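Local coordinates for type II restriction enzyme BsoBI (Geobacillus stearothermophilus, PDB 1DC1), which recognises the double-stranded DNA sequence 5'-CYCGRG-3' as a homodimer and cleaves it after the first cytosine, at residues D[143-147]-D[177-181]. Numbering follows the deposited sequence.
Sequences TRAII and DYELE
An arginine can fasten a loop to a helix by binding both carbonyl and carboxylate of a turn's first residue, as Arg-144 does. Residues 143-147 are alpha helix; 177-180 form a type II turn whose last residue, Leu-180, starts a 3-10 segment, with CA of Thr-143 and Glu-181 5.4 Å apart. Arg-144 (chi1 t, chi2 p, chi3 -105°) hydrogen-bonds through NH1 to Asp-177 O (2.9 Å), which also accepts Leu-180 N. Its NH2 salt-bridges OD1 of Asp-177 (chi1 p) at 2.8 Å, and NH1 does so to OE1 of Glu-181 (chi1 p, chi2 m) at 2.7 Å. The network ties helix 110-152 to the loop between strands 170-172 and 184-191 in the mixed sheet of this PDDEXK-clan nuclease. Alongside, Ile-147 (p, t) sets CD1 3.9 Å from Leu-180 CD2, both touching Tyr-157, whose OH hydrogen-bonds Asp-177 OD2. Thr-143 (m) lays CG2 3.5 Å from Glu-181 CB; its OG1, also hydrogen-bonded to Tyr-200 OH, donates to a water (2.8 Å) bound to Glu-181 O (2.8 Å).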
ATOM      1  N   THR D 143      -1.316  14.832 -18.197  1.00 15.47           N
ATOM      2  CA  THR D 143      -1.880  15.005 -19.536  1.00 16.40           C
ATOM      3  C   THR D 143      -2.200  16.494 -19.791  1.00 18.05           C
ATOM      4  O   THR D 143      -1.954  17.016 -20.885  1.00 13.82           O
ATOM      5  CB  THR D 143      -3.179  14.180 -19.730  1.00 13.43           C
ATOM      6  OG1 THR D 143      -2.865  12.795 -19.716  1.00 13.82           O
ATOM      7  CG2 THR D 143      -3.805  14.473 -21.067  1.00 10.53           C
ATOM      8  N   ARG D 144      -2.752  17.171 -18.785  1.00 15.32           N
ATOM      9  CA  ARG D 144      -3.081  18.592 -18.935  1.00 14.40           C
ATOM     10  C   ARG D 144      -1.798  19.349 -19.243  1.00 15.12           C
ATOM     11  O   ARG D 144      -1.804  20.243 -20.095  1.00 15.01           O
ATOM     12  CB  ARG D 144      -3.721  19.140 -17.653  1.00 15.24           C
ATOM     13  CG  ARG D 144      -4.075  20.604 -17.689  1.00 14.78           C
ATOM     14  CD  ARG D 144      -5.307  20.780 -18.572  1.00 23.75           C
ATOM     15  NE  ARG D 144      -4.961  21.346 -19.882  1.00 24.13           N
ATOM     16  CZ  ARG D 144      -5.776  21.430 -20.936  1.00 18.27           C
ATOM     17  NH1 ARG D 144      -7.030  20.982 -20.889  1.00 14.15           N
ATOM     18  NH2 ARG D 144      -5.328  22.029 -22.028  1.00 19.31           N
ATOM     19  N   ALA D 145      -0.701  19.011 -18.556  1.00 12.96           N
ATOM     20  CA  ALA D 145       0.593  19.674 -18.803  1.00 12.73           C
ATOM     21  C   ALA D 145       1.119  19.394 -20.246  1.00 14.98           C
ATOM     22  O   ALA D 145       1.655  20.276 -20.908  1.00 14.31           O
ATOM     23  CB  ALA D 145       1.610  19.230 -17.757  1.00 12.43           C
ATOM     24  N   ILE D 146       0.926  18.168 -20.722  1.00 15.18           N
ATOM     25  CA  ILE D 146       1.331  17.739 -22.049  1.00 14.50           C
ATOM     26  C   ILE D 146       0.508  18.466 -23.118  1.00 14.39           C
ATOM     27  O   ILE D 146       1.087  19.056 -24.021  1.00 15.61           O
ATOM     28  CB  ILE D 146       1.132  16.193 -22.219  1.00 22.26           C
ATOM     29  CG1 ILE D 146       2.100  15.421 -21.269  1.00 17.74           C
ATOM     30  CG2 ILE D 146       1.236  15.805 -23.758  1.00 17.70           C
ATOM     31  CD1 ILE D 146       3.291  14.844 -21.938  1.00 30.74           C
ATOM     32  N   ILE D 147      -0.821  18.419 -23.038  1.00 13.19           N
ATOM     33  CA  ILE D 147      -1.642  19.117 -24.043  1.00 16.17           C
ATOM     34  C   ILE D 147      -1.473  20.639 -23.997  1.00 15.19           C
ATOM     35  O   ILE D 147      -1.465  21.281 -25.034  1.00 11.38           O
ATOM     36  CB  ILE D 147      -3.157  18.647 -24.027  1.00 14.24           C
ATOM     37  CG1 ILE D 147      -3.907  19.044 -22.766  1.00 12.98           C
ATOM     38  CG2 ILE D 147      -3.181  17.107 -24.198  1.00 16.86           C
ATOM     39  CD1 ILE D 147      -5.296  18.442 -22.751  1.00 14.07           C
ATOM     40  N   ASP D 177      -9.825  22.355 -25.760  1.00 16.09           N
ATOM     41  CA  ASP D 177      -9.585  21.087 -25.105  1.00 18.37           C
ATOM     42  C   ASP D 177      -9.686  21.177 -23.554  1.00 17.91           C
ATOM     43  O   ASP D 177      -9.118  20.370 -22.809  1.00 18.02           O
ATOM     44  CB  ASP D 177      -8.253  20.484 -25.618  1.00 21.25           C
ATOM     45  CG  ASP D 177      -7.031  21.229 -25.125  1.00 21.29           C
ATOM     46  OD1 ASP D 177      -7.144  21.956 -24.111  1.00 24.23           O
ATOM     47  OD2 ASP D 177      -5.946  21.076 -25.732  1.00 17.13           O
ATOM     48  N   TYR D 178     -10.450  22.154 -23.076  1.00 16.41           N
ATOM     49  CA  TYR D 178     -10.690  22.300 -21.650  1.00 17.88           C
ATOM     50  C   TYR D 178     -11.101  20.943 -21.073  1.00 19.56           C
ATOM     51  O   TYR D 178     -12.054  20.300 -21.560  1.00 15.78           O
ATOM     52  CB  TYR D 178     -11.822  23.286 -21.435  1.00 17.33           C
ATOM     53  CG  TYR D 178     -12.112  23.557 -20.002  1.00 18.42           C
ATOM     54  CD1 TYR D 178     -13.090  22.828 -19.318  1.00 20.35           C
ATOM     55  CD2 TYR D 178     -11.457  24.592 -19.340  1.00 17.92           C
ATOM     56  CE1 TYR D 178     -13.409  23.133 -17.998  1.00 18.95           C
ATOM     57  CE2 TYR D 178     -11.766  24.918 -18.018  1.00 19.27           C
ATOM     58  CZ  TYR D 178     -12.743  24.191 -17.342  1.00 19.98           C
ATOM     59  OH  TYR D 178     -13.048  24.524 -16.028  1.00 20.03           O
ATOM     60  N   GLU D 179     -10.392  20.502 -20.043  1.00 20.07           N
ATOM     61  CA  GLU D 179     -10.697  19.233 -19.393  1.00 22.09           C
ATOM     62  C   GLU D 179     -10.647  17.976 -20.244  1.00 20.04           C
ATOM     63  O   GLU D 179     -11.207  16.949 -19.833  1.00 22.27           O
ATOM     64  CB  GLU D 179     -12.073  19.272 -18.716  1.00 27.96           C
ATOM     65  CG  GLU D 179     -12.029  19.901 -17.339  1.00 41.52           C
ATOM     66  CD  GLU D 179     -13.378  19.891 -16.628  1.00 51.14           C
ATOM     67  OE1 GLU D 179     -14.408  19.537 -17.266  1.00 52.50           O
ATOM     68  OE2 GLU D 179     -13.402  20.243 -15.421  1.00 60.34           O
ATOM     69  N   LEU D 180     -10.009  18.043 -21.425  1.00 19.46           N
ATOM     70  CA  LEU D 180      -9.856  16.835 -22.277  1.00 21.50           C
ATOM     71  C   LEU D 180      -9.031  15.743 -21.535  1.00 19.15           C
ATOM     72  O   LEU D 180      -9.265  14.543 -21.757  1.00 18.11           O
ATOM     73  CB  LEU D 180      -9.186  17.161 -23.638  1.00 17.19           C
ATOM     74  CG  LEU D 180      -8.848  16.020 -24.633  1.00 13.67           C
ATOM     75  CD1 LEU D 180      -9.004  16.491 -26.078  1.00 14.83           C
ATOM     76  CD2 LEU D 180      -7.411  15.580 -24.404  1.00 17.49           C
ATOM     77  N   GLU D 181      -8.111  16.169 -20.650  1.00 18.35           N
ATOM     78  CA  GLU D 181      -7.263  15.273 -19.875  1.00 12.81           C
ATOM     79  C   GLU D 181      -8.040  14.305 -18.946  1.00 15.47           C
ATOM     80  O   GLU D 181      -7.549  13.238 -18.544  1.00 15.34           O
ATOM     81  CB  GLU D 181      -6.271  16.128 -19.131  1.00 14.64           C
ATOM     82  CG  GLU D 181      -6.873  16.937 -18.017  1.00 15.98           C
ATOM     83  CD  GLU D 181      -7.423  18.283 -18.465  1.00 22.08           C
ATOM     84  OE1 GLU D 181      -7.419  18.590 -19.675  1.00 19.70           O
ATOM     85  OE2 GLU D 181      -7.879  19.037 -17.575  1.00 22.18           O
TER
HETATM   86  O   HOH W   1      -5.341  11.648 -19.270  1.00 17.16           O